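Local coordinates for protein transcriptional regulator, TetR family (Myxococcus xanthus, PDB 5K7F) that probably binds regulatory DNA as a dimeric TetR-type transcriptional regulator of alternative isovaleryl coenzyme A biosynthesis, at residues Met72-Glu77 with Arg106-Glu111; Ser81-Ile86 with Met97-Leu102; Lys135-Phe140 with Ser165-Val170. All coordinates share one frame; numbering follows the deposited sequence.

Contact 1 (Met72-Glu77 with Arg106-Glu111); sequences MDLFEE and RGWSKE
Leu74 meets Trp108 and Ser109 where the long helix 60-83 faces the turn that leads into helix 110-117. Leu74 gives up the most surface, Trp108 about half as much, and Ser109 less still. The two leucine methyls divide the work. CD2 lies 3.7 Å from Trp108 CZ3, close to the plane of the indole, so it meets the benzo edge and not a face. CD1 is 4.1 Å from Ser109 CB. The leucine CG stands anti to its carbonyl carbon (chi1 -69°), which sends both methyls across to the turn. The indole reaches them by its far end. Its CG sits between the backbone N and the carbonyl carbon (chi1 64°), and this lays the ring back over its neighbour. Ser109 CB is 3.8 Å above the plane of the Trp108 ring, toward its rim. The contact is wholly apolar. The one hydroxyl in it, Ser109 OG, turns to the carbonyl oxygen of Leu103, which ties the turn to the end of the preceding helix. Ser109 N also bonds to Arg106 O at 3.1 Å. With an alanine here in place of Leu74 both methyls and CG go, and a gap would probably open between the indole edge and Ser109 CB. Leu74 also touches Val112 of helix 110-117 and Leu103 of helix 89-105. Trp108 rests on Tyr70 and Gln78 of helix 60-83 and on Glu23 of helix 18-32, so the turn packs against both helices.

Contact 2 (Ser81-Ile86 with Met97-Leu102); sequences SRVQDI and MRHNIL
Arg82 and Val83 meet His99 where the C-terminal part of helix 60-83 packs on helix 89-105, within the all-helical fold of a TetR-family regulator. The imidazole is the centre of the contact. Arg82 comes over one face of it. Its CB makes a CH-pi contact, 3.9 Å from the centroid of the His99 ring and 17° off the ring normal. The arginine and histidine side chains cross at about a right angle. The arginine chain bends at chi2 (-78°), and its polar end leads away, where NE is held by the carbonyl oxygen of Glu77. The aliphatic root of Arg82 therefore does the touching. Val83 runs past the histidine in the opposite direction. Its CG1 approaches His99 CD2 obliquely, at 3.5 Å. Val83 also rests on Ala95 and Cys96 of helix 89-105, so it forms the buried side of the contact, while Arg82 is exposed. No direct hydrogen bond joins the two segments. A water makes the polar link instead. It donates to Arg82 O at 3.0 Å, and it lies at the ring edge in the imidazole plane, 3.0 Å from His99 NE2.

Contact 3 (Lys135-Phe140 with Ser165-Val170); sequences KKYVDF and SFLGMV
Leu167 fits between Tyr137 and Val138, one methyl to each. Its CD2 lies in the plane of the phenol ring at the edge, 3.7 Å from Tyr137 CE2. Its CD1 is 3.7 Å from Val138 CG2. The leucine and tyrosine side chains slide past each other in opposite directions, whereas the valine crosses the leucine at about a right angle. Tyr137 reaches further. With CG anti to the backbone N (chi1 -170°), its ring extends toward helix 159-171, and OH comes to 3.9 Å from Phe166 CE1. That approach is oblique and is simple packing. The hydroxyl has its polar partner elsewhere, in Asn100 OD1 of helix 89-105, and this bond helps to hold the phenol in place. Leu141 of helix 125-150 touches both Phe166 and Leu167. The axes of the segments 135-140 and 165-170 approach to 11.5 Å, with 117° between their N-to-C directions. Ser165 and Met169 touch Met169 of the second subunit. The contact thus joins helix 125-150 to helix 159-171, which touches the second subunit, consistent with the helical dimer interface usual in TetR-family C-terminal domains.

In the fold
Contacts 1 and 2 both use helix 60-83, and are strung along it toward its C-terminal end. Contact 3 joins helices 125-150 and 159-171. Contacts 1 and 3 are largely buried and apolar between their segments, though Trp108 of contact 1 is exposed. Contact 2 is only partly buried, and it alone bridges its segments through water. Contacts 1 and 3 meet in the core, and helix 89-105 of contact 2 reaches them through Asn100 and Met97. Phe75 CE1 of contact 1 lies 3.6 Å from Tyr137 CE2 of contact 3. Met97 and Phe166 pack between contacts 2 and 3. Of the three, contact 3 alone lies within reach of the second subunit.

Contact 1 (Met72-Glu77 with Arg106-Glu111)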
ATOM      1  N   MET A  72       9.314  11.284  -7.989  1.00 10.62           N
ATOM      2  CA  MET A  72      10.559  10.533  -8.180  1.00 11.32           C
ATOM      3  C   MET A  72      11.791  11.394  -7.927  1.00  8.78           C
ATOM      4  O   MET A  72      12.829  10.874  -7.503  1.00 10.41           O
ATOM      5  CB  MET A  72      10.614   9.949  -9.576  1.00 11.20           C
ATOM      6  CG  MET A  72       9.626   8.770  -9.818  1.00  8.99           C
ATOM      7  SD  MET A  72       9.477   7.576  -8.459  1.00 18.33           S
ATOM      8  CE  MET A  72      11.150   6.933  -8.342  1.00 16.40           C
ATOM      9  N   ASP A  73      11.718  12.689  -8.236  1.00  8.38           N
ATOM     10  CA  ASP A  73      12.768  13.631  -7.850  1.00 10.80           C
ATOM     11  C   ASP A  73      12.956  13.640  -6.346  1.00 10.99           C
ATOM     12  O   ASP A  73      14.084  13.785  -5.848  1.00 12.90           O
ATOM     13  CB  ASP A  73      12.429  15.043  -8.318  1.00 11.05           C
ATOM     14  CG  ASP A  73      12.658  15.259  -9.781  1.00 16.14           C
ATOM     15  OD1 ASP A  73      13.300  14.424 -10.417  1.00 15.31           O
ATOM     16  OD2 ASP A  73      12.232  16.332 -10.277  1.00 18.33           O
ATOM     17  N   LEU A  74      11.859  13.506  -5.597  1.00 10.75           N
ATOM     18  CA  LEU A  74      11.972  13.497  -4.149  1.00 11.35           C
ATOM     19  C   LEU A  74      12.666  12.236  -3.650  1.00 13.12           C
ATOM     20  O   LEU A  74      13.422  12.301  -2.675  1.00 11.81           O
ATOM     21  CB  LEU A  74      10.600  13.637  -3.495  1.00  9.90           C
ATOM     22  CG  LEU A  74       9.953  14.989  -3.659  1.00 12.07           C
ATOM     23  CD1 LEU A  74       8.579  15.056  -2.996  1.00  9.49           C
ATOM     24  CD2 LEU A  74      10.926  16.099  -3.073  1.00 10.33           C
ATOM     25  N   PHE A  75      12.374  11.068  -4.253  1.00  9.68           N
ATOM     26  CA  PHE A  75      13.141   9.856  -3.916  1.00 10.04           C
ATOM     27  C   PHE A  75      14.653  10.073  -4.103  1.00 16.27           C
ATOM     28  O   PHE A  75      15.459   9.635  -3.275  1.00 11.36           O
ATOM     29  CB  PHE A  75      12.624   8.639  -4.733  1.00  7.78           C
ATOM     30  CG  PHE A  75      11.473   7.892  -4.055  1.00  8.25           C
ATOM     31  CD1 PHE A  75      11.734   6.857  -3.152  1.00 12.01           C
ATOM     32  CD2 PHE A  75      10.136   8.220  -4.306  1.00 10.83           C
ATOM     33  CE1 PHE A  75      10.727   6.177  -2.542  1.00  9.26           C
ATOM     34  CE2 PHE A  75       9.089   7.539  -3.657  1.00 10.31           C
ATOM     35  CZ  PHE A  75       9.396   6.523  -2.767  1.00  6.76           C
ATOM     36  N   GLU A  76      15.066  10.748  -5.174  1.00 13.06           N
ATOM     37  CA  GLU A  76      16.478  11.105  -5.320  1.00 15.65           C
ATOM     38  C   GLU A  76      16.948  12.065  -4.223  1.00 18.78           C
ATOM     39  O   GLU A  76      17.979  11.849  -3.579  1.00 14.35           O
ATOM     40  CB  GLU A  76      16.718  11.747  -6.691  1.00 20.72           C
ATOM     41  CG  GLU A  76      18.129  12.304  -6.857  1.00 26.18           C
ATOM     42  CD  GLU A  76      19.204  11.223  -6.871  1.00 31.44           C
ATOM     43  OE1 GLU A  76      18.874  10.029  -7.144  1.00 26.52           O
ATOM     44  OE2 GLU A  76      20.384  11.590  -6.638  1.00 27.42           O
ATOM     45  N   GLU A  77      16.214  13.152  -4.023  1.00 15.56           N
ATOM     46  CA  GLU A  77      16.684  14.235  -3.177  1.00 12.37           C
ATOM     47  C   GLU A  77      16.618  13.885  -1.698  1.00 12.88           C
ATOM     48  O   GLU A  77      17.472  14.321  -0.906  1.00 15.23           O
ATOM     49  CB  GLU A  77      15.849  15.465  -3.477  1.00 11.70           C
ATOM     50  CG  GLU A  77      16.034  15.902  -4.912  1.00 18.28           C
ATOM     51  CD  GLU A  77      15.203  17.114  -5.269  1.00 23.39           C
ATOM     52  OE1 GLU A  77      14.501  17.650  -4.374  1.00 25.28           O
ATOM     53  OE2 GLU A  77      15.271  17.528  -6.448  1.00 22.62           O
ATOM     54  N   ARG A 106       6.421  13.084   6.154  1.00  6.96           N
ATOM     55  CA  ARG A 106       6.551  14.540   6.293  1.00  9.44           C
ATOM     56  C   ARG A 106       5.360  15.247   5.639  1.00  9.42           C
ATOM     57  O   ARG A 106       4.959  14.940   4.512  1.00 12.73           O
ATOM     58  CB  ARG A 106       7.862  15.021   5.679  1.00  8.21           C
ATOM     59  CG  ARG A 106       9.141  14.569   6.403  1.00 10.24           C
ATOM     60  CD  ARG A 106      10.308  15.627   6.220  1.00  9.01           C
ATOM     61  NE  ARG A 106      11.601  15.137   6.661  1.00 11.90           N
ATOM     62  CZ  ARG A 106      12.358  14.280   5.992  1.00 16.35           C
ATOM     63  NH1 ARG A 106      11.937  13.757   4.838  1.00 15.81           N
ATOM     64  NH2 ARG A 106      13.516  13.924   6.509  1.00 11.08           N
ATOM     65  N   GLY A 107       4.774  16.201   6.351  1.00  8.10           N
ATOM     66  CA  GLY A 107       3.617  16.892   5.815  1.00  7.91           C
ATOM     67  C   GLY A 107       3.810  17.424   4.400  1.00 12.85           C
ATOM     68  O   GLY A 107       2.899  17.332   3.576  1.00 14.57           O
ATOM     69  N   TRP A 108       4.994  17.992   4.095  1.00 14.00           N
ATOM     70  CA  TRP A 108       5.140  18.649   2.796  1.00 10.65           C
ATOM     71  C   TRP A 108       5.269  17.682   1.628  1.00 10.05           C
ATOM     72  O   TRP A 108       4.970  18.074   0.501  1.00 11.76           O
ATOM     73  CB  TRP A 108       6.322  19.633   2.770  1.00 14.53           C
ATOM     74  CG  TRP A 108       7.691  19.083   2.959  1.00 11.19           C
ATOM     75  CD1 TRP A 108       8.373  18.956   4.138  1.00  8.60           C
ATOM     76  CD2 TRP A 108       8.559  18.584   1.936  1.00 11.24           C
ATOM     77  NE1 TRP A 108       9.619  18.411   3.911  1.00 10.23           N
ATOM     78  CE2 TRP A 108       9.765  18.203   2.563  1.00 11.80           C
ATOM     79  CE3 TRP A 108       8.455  18.466   0.545  1.00 11.50           C
ATOM     80  CZ2 TRP A 108      10.844  17.673   1.851  1.00 16.97           C
ATOM     81  CZ3 TRP A 108       9.548  17.937  -0.168  1.00  9.14           C
ATOM     82  CH2 TRP A 108      10.708  17.541   0.493  1.00 12.78           C
ATOM     83  N   SER A 109       5.687  16.432   1.849  1.00  9.44           N
ATOM     84  CA  SER A 109       5.926  15.506   0.752  1.00 10.35           C
ATOM     85  C   SER A 109       4.878  14.399   0.646  1.00  8.59           C
ATOM     86  O   SER A 109       4.817  13.735  -0.384  1.00 10.24           O
ATOM     87  CB  SER A 109       7.322  14.875   0.907  1.00 10.86           C
ATOM     88  OG  SER A 109       7.442  14.261   2.181  1.00  8.98           O
ATOM     89  N   LYS A 110       4.031  14.207   1.660  1.00  6.95           N
ATOM     90  CA  LYS A 110       3.274  12.958   1.756  1.00  8.97           C
ATOM     91  C   LYS A 110       2.251  12.787   0.634  1.00 11.33           C
ATOM     92  O   LYS A 110       2.031  11.669   0.171  1.00 11.50           O
ATOM     93  CB  LYS A 110       2.598  12.859   3.129  1.00 10.86           C
ATOM     94  CG  LYS A 110       1.569  13.889   3.440  1.00 11.62           C
ATOM     95  CD  LYS A 110       1.266  13.907   4.942  1.00 14.21           C
ATOM     96  CE  LYS A 110       0.153  14.911   5.259  1.00 19.94           C
ATOM     97  NZ  LYS A 110      -1.172  14.409   4.827  1.00 24.46           N
ATOM     98  N   GLU A 111       1.592  13.863   0.181  1.00 12.30           N
ATOM     99  CA  GLU A 111       0.557  13.676  -0.829  1.00 12.08           C
ATOM    100  C   GLU A 111       1.149  13.489  -2.219  1.00 10.29           C
ATOM    101  O   GLU A 111       0.589  12.738  -3.019  1.00 12.15           O
ATOM    102  CB  GLU A 111      -0.418  14.844  -0.844  1.00 15.67           C
ATOM    103  CG  GLU A 111      -1.272  14.887   0.396  1.00 20.87           C
ATOM    104  CD  GLU A 111      -0.777  15.887   1.409  1.00 29.40           C
ATOM    105  OE1 GLU A 111       0.245  16.567   1.154  1.00 35.85           O
ATOM    106  OE2 GLU A 111      -1.419  15.989   2.468  1.00 34.16           O
TER

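Contact 2 (Ser81-Ile86 with Met97-Leu102)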
ATOM      1  N   SER A  81      20.174  10.194  -2.657  1.00  9.67           N
ATOM      2  CA  SER A  81      21.371  11.022  -2.560  1.00 18.42           C
ATOM      3  C   SER A  81      21.933  10.993  -1.153  1.00 12.76           C
ATOM      4  O   SER A  81      23.112  11.291  -0.964  1.00 20.50           O
ATOM      5  CB  SER A  81      21.058  12.441  -3.000  1.00  9.77           C
ATOM      6  OG  SER A  81      20.117  13.072  -2.142  1.00 16.67           O
ATOM      7  N   ARG A  82      21.126  10.580  -0.184  1.00 11.18           N
ATOM      8  CA  ARG A  82      21.533  10.521   1.197  1.00  9.68           C
ATOM      9  C   ARG A  82      22.180   9.197   1.565  1.00 14.69           C
ATOM     10  O   ARG A  82      22.848   9.141   2.598  1.00 11.10           O
ATOM     11  CB  ARG A  82      20.337  10.779   2.112  1.00 10.73           C
ATOM     12  CG  ARG A  82      19.441  12.005   1.766  1.00 13.92           C
ATOM     13  CD  ARG A  82      20.031  13.317   2.181  1.00 17.93           C
ATOM     14  NE  ARG A  82      19.171  14.402   1.720  1.00 18.80           N
ATOM     15  CZ  ARG A  82      19.417  15.682   1.919  1.00 28.68           C
ATOM     16  NH1 ARG A  82      20.502  16.055   2.593  1.00 19.39           N
ATOM     17  NH2 ARG A  82      18.576  16.589   1.436  1.00 33.66           N
ATOM     18  N   VAL A  83      22.003   8.126   0.761  1.00 12.90           N
ATOM     19  CA  VAL A  83      22.428   6.799   1.209  1.00 10.96           C
ATOM     20  C   VAL A  83      23.313   6.103   0.188  1.00 13.53           C
ATOM     21  O   VAL A  83      23.952   5.091   0.509  1.00 17.07           O
ATOM     22  CB  VAL A  83      21.217   5.902   1.551  1.00 10.97           C
ATOM     23  CG1 VAL A  83      20.314   6.547   2.626  1.00 10.71           C
ATOM     24  CG2 VAL A  83      20.387   5.515   0.287  1.00 10.71           C
ATOM     25  N   GLN A  84      23.360   6.604  -1.043  1.00 15.42           N
ATOM     26  CA  GLN A  84      23.910   5.782  -2.121  1.00 21.29           C
ATOM     27  C   GLN A  84      25.408   5.513  -1.955  1.00 22.00           C
ATOM     28  O   GLN A  84      25.904   4.525  -2.506  1.00 21.54           O
ATOM     29  CB  GLN A  84      23.634   6.420  -3.486  1.00 23.27           C
ATOM     30  CG  GLN A  84      24.342   7.732  -3.710  1.00 24.45           C
ATOM     31  CD  GLN A  84      23.743   8.535  -4.841  1.00 33.79           C
ATOM     32  OE1 GLN A  84      22.772   8.115  -5.467  1.00 36.91           O
ATOM     33  NE2 GLN A  84      24.303   9.720  -5.089  1.00 34.80           N
ATOM     34  N   ASP A  85      26.115   6.324  -1.181  1.00 19.70           N
ATOM     35  CA  ASP A  85      27.539   6.167  -0.937  1.00 26.53           C
ATOM     36  C   ASP A  85      27.862   5.264   0.253  1.00 25.72           C
ATOM     37  O   ASP A  85      29.047   5.065   0.540  1.00 25.79           O
ATOM     38  CB  ASP A  85      28.193   7.544  -0.696  1.00 22.90           C
ATOM     39  CG  ASP A  85      27.962   8.531  -1.840  1.00 38.04           C
ATOM     40  OD1 ASP A  85      28.506   8.322  -2.948  1.00 39.72           O
ATOM     41  OD2 ASP A  85      27.264   9.545  -1.617  1.00 45.91           O
ATOM     42  N   ILE A  86      26.866   4.744   0.975  1.00 13.38           N
ATOM     43  CA  ILE A  86      27.137   3.869   2.110  1.00 10.50           C
ATOM     44  C   ILE A  86      27.571   2.515   1.565  1.00 14.43           C
ATOM     45  O   ILE A  86      26.822   1.859   0.829  1.00 14.91           O
ATOM     46  CB  ILE A  86      25.904   3.750   3.019  1.00 12.04           C
ATOM     47  CG1 ILE A  86      25.507   5.118   3.548  1.00 16.65           C
ATOM     48  CG2 ILE A  86      26.147   2.797   4.172  1.00 14.64           C
ATOM     49  CD1 ILE A  86      24.167   5.124   4.223  1.00 14.63           C
ATOM     50  N   MET A  97      15.678   2.831   4.421  1.00  7.87           N
ATOM     51  CA  MET A  97      14.370   2.644   5.023  1.00  8.73           C
ATOM     52  C   MET A  97      13.980   3.829   5.898  1.00  6.16           C
ATOM     53  O   MET A  97      12.837   4.308   5.835  1.00  8.16           O
ATOM     54  CB  MET A  97      14.346   1.374   5.863  1.00 10.67           C
ATOM     55  CG  MET A  97      12.947   1.112   6.425  1.00  9.17           C
ATOM     56  SD  MET A  97      12.816  -0.499   7.220  1.00 10.54           S
ATOM     57  CE  MET A  97      11.800  -1.336   6.036  1.00 10.46           C
ATOM     58  N   ARG A  98      14.906   4.285   6.756  1.00  8.11           N
ATOM     59  CA  ARG A  98      14.589   5.419   7.617  1.00  6.60           C
ATOM     60  C   ARG A  98      14.275   6.669   6.786  1.00  7.09           C
ATOM     61  O   ARG A  98      13.216   7.294   6.971  1.00  8.10           O
ATOM     62  CB  ARG A  98      15.727   5.659   8.599  1.00  9.73           C
ATOM     63  CG  ARG A  98      15.463   6.763   9.617  1.00 12.26           C
ATOM     64  CD  ARG A  98      16.631   6.867  10.591  1.00 14.60           C
ATOM     65  NE  ARG A  98      16.366   7.707  11.769  1.00 16.75           N
ATOM     66  CZ  ARG A  98      15.745   7.314  12.884  1.00 22.04           C
ATOM     67  NH1 ARG A  98      15.241   6.075  13.030  1.00 13.80           N
ATOM     68  NH2 ARG A  98      15.633   8.177  13.879  1.00 17.16           N
ATOM     69  N   HIS A  99      15.124   6.991   5.812  1.00  5.53           N
ATOM     70  CA  HIS A  99      14.836   8.143   4.946  1.00  5.51           C
ATOM     71  C   HIS A  99      13.514   7.995   4.191  1.00  8.74           C
ATOM     72  O   HIS A  99      12.758   8.968   4.046  1.00  9.30           O
ATOM     73  CB  HIS A  99      15.990   8.352   3.973  1.00  5.40           C
ATOM     74  CG  HIS A  99      17.204   9.018   4.598  1.00 10.71           C
ATOM     75  ND1 HIS A  99      17.201  10.317   5.052  1.00 15.54           N
ATOM     76  CD2 HIS A  99      18.436   8.530   4.887  1.00  9.38           C
ATOM     77  CE1 HIS A  99      18.390  10.614   5.559  1.00 15.25           C
ATOM     78  NE2 HIS A  99      19.166   9.546   5.463  1.00 18.19           N
ATOM     79  N   ASN A 100      13.220   6.787   3.674  1.00  4.51           N
ATOM     80  CA  ASN A 100      11.968   6.576   2.939  1.00  9.13           C
ATOM     81  C   ASN A 100      10.740   6.778   3.848  1.00  8.42           C
ATOM     82  O   ASN A 100       9.715   7.314   3.421  1.00  9.45           O
ATOM     83  CB  ASN A 100      11.987   5.180   2.322  1.00  8.40           C
ATOM     84  CG  ASN A 100      11.067   5.005   1.139  1.00 11.68           C
ATOM     85  OD1 ASN A 100      11.364   4.176   0.287  1.00  7.01           O
ATOM     86  ND2 ASN A 100       9.972   5.749   1.069  1.00  9.23           N
ATOM     87  N   ILE A 101      10.813   6.340   5.106  1.00  4.81           N
ATOM     88  CA  ILE A 101       9.673   6.499   5.994  1.00  5.00           C
ATOM     89  C   ILE A 101       9.428   7.975   6.259  1.00 10.10           C
ATOM     90  O   ILE A 101       8.280   8.437   6.335  1.00 12.32           O
ATOM     91  CB  ILE A 101       9.901   5.719   7.301  1.00 15.52           C
ATOM     92  CG1 ILE A 101       9.808   4.222   7.060  1.00  5.01           C
ATOM     93  CG2 ILE A 101       8.853   6.101   8.383  1.00 11.73           C
ATOM     94  CD1 ILE A 101      10.368   3.369   8.175  1.00  5.63           C
ATOM     95  N   LEU A 102      10.503   8.726   6.405  1.00  6.21           N
ATOM     96  CA  LEU A 102      10.363  10.170   6.574  1.00  9.07           C
ATOM     97  C   LEU A 102       9.752  10.807   5.320  1.00 11.12           C
ATOM     98  O   LEU A 102       8.836  11.627   5.411  1.00  9.28           O
ATOM     99  CB  LEU A 102      11.721  10.800   6.950  1.00  9.06           C
ATOM    100  CG  LEU A 102      12.389  10.357   8.287  1.00  6.69           C
ATOM    101  CD1 LEU A 102      13.751  10.988   8.457  1.00 14.75           C
ATOM    102  CD2 LEU A 102      11.472  10.575   9.488  1.00  9.08           C
TER
HETATM  103  O   HOH W   1      21.993   8.668   5.438  1.00 20.35           O

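Contact 3 (Lys135-Phe140 with Ser165-Val170)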
ATOM      1  N   LYS A 135      11.441   1.867 -11.406  1.00 15.62           N
ATOM      2  CA  LYS A 135      12.205   0.624 -11.420  1.00 15.06           C
ATOM      3  C   LYS A 135      13.661   0.846 -11.030  1.00  9.84           C
ATOM      4  O   LYS A 135      14.303  -0.081 -10.522  1.00 14.15           O
ATOM      5  CB  LYS A 135      12.139  -0.043 -12.797  1.00 18.69           C
ATOM      6  CG  LYS A 135      12.945  -1.350 -12.862  1.00 20.89           C
ATOM      7  CD  LYS A 135      12.822  -2.046 -14.220  1.00 23.20           C
ATOM      8  CE  LYS A 135      13.544  -3.390 -14.208  1.00 29.41           C
ATOM      9  NZ  LYS A 135      15.018  -3.257 -14.157  1.00 32.33           N
ATOM     10  N   LYS A 136      14.208   2.032 -11.280  1.00 15.23           N
ATOM     11  CA  LYS A 136      15.563   2.340 -10.815  1.00 12.82           C
ATOM     12  C   LYS A 136      15.664   2.273  -9.290  1.00 10.59           C
ATOM     13  O   LYS A 136      16.659   1.783  -8.755  1.00 14.21           O
ATOM     14  CB  LYS A 136      16.006   3.690 -11.339  1.00 15.27           C
ATOM     15  CG  LYS A 136      16.310   3.681 -12.851  1.00 21.76           C
ATOM     16  CD  LYS A 136      17.279   4.787 -13.259  1.00 34.34           C
ATOM     17  CE  LYS A 136      17.114   5.175 -14.728  1.00 44.69           C
ATOM     18  NZ  LYS A 136      16.022   6.196 -14.936  1.00 48.50           N
ATOM     19  N   TYR A 137      14.629   2.722  -8.574  1.00  8.41           N
ATOM     20  CA  TYR A 137      14.629   2.582  -7.118  1.00  8.60           C
ATOM     21  C   TYR A 137      14.577   1.119  -6.689  1.00  9.70           C
ATOM     22  O   TYR A 137      15.333   0.688  -5.804  1.00  8.64           O
ATOM     23  CB  TYR A 137      13.458   3.382  -6.529  1.00  8.88           C
ATOM     24  CG  TYR A 137      13.526   3.499  -5.016  1.00 11.54           C
ATOM     25  CD1 TYR A 137      14.595   4.130  -4.399  1.00 13.23           C
ATOM     26  CD2 TYR A 137      12.521   3.001  -4.213  1.00  7.41           C
ATOM     27  CE1 TYR A 137      14.693   4.229  -2.998  1.00 13.42           C
ATOM     28  CE2 TYR A 137      12.589   3.096  -2.830  1.00  7.23           C
ATOM     29  CZ  TYR A 137      13.683   3.734  -2.223  1.00 14.47           C
ATOM     30  OH  TYR A 137      13.780   3.850  -0.848  1.00 12.01           O
ATOM     31  N   VAL A 138      13.667   0.339  -7.285  1.00 10.19           N
ATOM     32  CA  VAL A 138      13.578  -1.077  -6.959  1.00  9.52           C
ATOM     33  C   VAL A 138      14.909  -1.770  -7.236  1.00  9.60           C
ATOM     34  O   VAL A 138      15.362  -2.607  -6.441  1.00 10.17           O
ATOM     35  CB  VAL A 138      12.428  -1.752  -7.736  1.00  9.31           C
ATOM     36  CG1 VAL A 138      12.424  -3.256  -7.491  1.00 12.68           C
ATOM     37  CG2 VAL A 138      11.087  -1.202  -7.324  1.00 11.11           C
ATOM     38  N   ASP A 139      15.558  -1.428  -8.366  1.00 10.03           N
ATOM     39  CA  ASP A 139      16.858  -2.016  -8.697  1.00 11.98           C
ATOM     40  C   ASP A 139      17.875  -1.738  -7.597  1.00 12.53           C
ATOM     41  O   ASP A 139      18.689  -2.604  -7.232  1.00 11.66           O
ATOM     42  CB  ASP A 139      17.387  -1.441 -10.021  1.00 13.00           C
ATOM     43  CG  ASP A 139      16.621  -1.913 -11.245  1.00 24.18           C
ATOM     44  OD1 ASP A 139      15.823  -2.869 -11.164  1.00 22.62           O
ATOM     45  OD2 ASP A 139      16.838  -1.299 -12.311  1.00 30.06           O
ATOM     46  N   PHE A 140      17.884  -0.501  -7.104  1.00  9.85           N
ATOM     47  CA  PHE A 140      18.775  -0.126  -6.023  1.00  9.76           C
ATOM     48  C   PHE A 140      18.539  -0.983  -4.790  1.00 10.90           C
ATOM     49  O   PHE A 140      19.490  -1.483  -4.181  1.00 10.23           O
ATOM     50  CB  PHE A 140      18.563   1.345  -5.711  1.00 10.00           C
ATOM     51  CG  PHE A 140      19.415   1.877  -4.554  1.00  8.50           C
ATOM     52  CD1 PHE A 140      20.701   2.339  -4.758  1.00 13.52           C
ATOM     53  CD2 PHE A 140      18.904   1.921  -3.254  1.00 11.08           C
ATOM     54  CE1 PHE A 140      21.455   2.873  -3.693  1.00 14.23           C
ATOM     55  CE2 PHE A 140      19.644   2.439  -2.202  1.00 13.94           C
ATOM     56  CZ  PHE A 140      20.925   2.881  -2.408  1.00 11.76           C
ATOM     57  N   SER A 165       9.018  -6.209  -0.021  1.00  7.69           N
ATOM     58  CA  SER A 165       8.596  -6.239   1.385  1.00  9.84           C
ATOM     59  C   SER A 165       8.876  -4.888   2.023  1.00  8.32           C
ATOM     60  O   SER A 165       7.999  -4.265   2.671  1.00  8.69           O
ATOM     61  CB  SER A 165       9.325  -7.354   2.135  1.00 13.16           C
ATOM     62  OG  SER A 165       8.911  -8.637   1.647  1.00 12.49           O
ATOM     63  N   PHE A 166      10.099  -4.426   1.822  1.00 10.19           N
ATOM     64  CA  PHE A 166      10.540  -3.084   2.196  1.00  7.09           C
ATOM     65  C   PHE A 166       9.574  -2.024   1.669  1.00  9.18           C
ATOM     66  O   PHE A 166       9.115  -1.136   2.413  1.00 10.01           O
ATOM     67  CB  PHE A 166      11.947  -2.926   1.634  1.00  6.94           C
ATOM     68  CG  PHE A 166      12.603  -1.562   1.832  1.00  4.99           C
ATOM     69  CD1 PHE A 166      12.077  -0.383   1.307  1.00  6.78           C
ATOM     70  CD2 PHE A 166      13.825  -1.525   2.430  1.00 11.84           C
ATOM     71  CE1 PHE A 166      12.783   0.855   1.467  1.00  9.58           C
ATOM     72  CE2 PHE A 166      14.517  -0.323   2.577  1.00  7.82           C
ATOM     73  CZ  PHE A 166      13.963   0.854   2.071  1.00  7.64           C
ATOM     74  N   LEU A 167       9.305  -2.054   0.361  1.00  6.27           N
ATOM     75  CA  LEU A 167       8.441  -1.044  -0.230  1.00  7.95           C
ATOM     76  C   LEU A 167       7.025  -1.091   0.342  1.00  9.70           C
ATOM     77  O   LEU A 167       6.448  -0.044   0.661  1.00 10.81           O
ATOM     78  CB  LEU A 167       8.412  -1.203  -1.748  1.00  7.51           C
ATOM     79  CG  LEU A 167       9.572  -0.576  -2.502  1.00 19.08           C
ATOM     80  CD1 LEU A 167       9.467  -0.962  -3.990  1.00 20.39           C
ATOM     81  CD2 LEU A 167       9.614   0.951  -2.312  1.00 16.66           C
ATOM     82  N   GLY A 168       6.417  -2.285   0.449  1.00  8.85           N
ATOM     83  CA  GLY A 168       5.080  -2.357   1.022  1.00  8.22           C
ATOM     84  C   GLY A 168       5.040  -1.842   2.454  1.00  6.74           C
ATOM     85  O   GLY A 168       4.126  -1.112   2.840  1.00  8.35           O
ATOM     86  N   MET A 169       5.959  -2.312   3.288  1.00  8.12           N
ATOM     87  CA  MET A 169       6.008  -1.802   4.665  1.00  6.86           C
ATOM     88  C   MET A 169       6.004  -0.289   4.701  1.00  8.63           C
ATOM     89  O   MET A 169       5.250   0.323   5.483  1.00 12.58           O
ATOM     90  CB  MET A 169       7.255  -2.308   5.399  1.00 10.11           C
ATOM     91  CG  MET A 169       7.181  -3.685   5.900  1.00 20.54           C
ATOM     92  SD  MET A 169       8.795  -4.241   6.525  1.00 19.49           S
ATOM     93  CE  MET A 169       9.084  -3.086   7.804  1.00 11.87           C
ATOM     94  N   VAL A 170       6.811   0.335   3.853  1.00  7.22           N
ATOM     95  CA  VAL A 170       7.071   1.771   4.013  1.00  5.25           C
ATOM     96  C   VAL A 170       5.983   2.591   3.344  1.00  7.18           C
ATOM     97  O   VAL A 170       5.459   3.542   3.934  1.00 10.15           O
ATOM     98  CB  VAL A 170       8.463   2.112   3.461  1.00  9.24           C
ATOM     99  CG1 VAL A 170       8.696   3.593   3.513  1.00  8.57           C
ATOM    100  CG2 VAL A 170       9.525   1.385   4.301  1.00 13.58           C
TER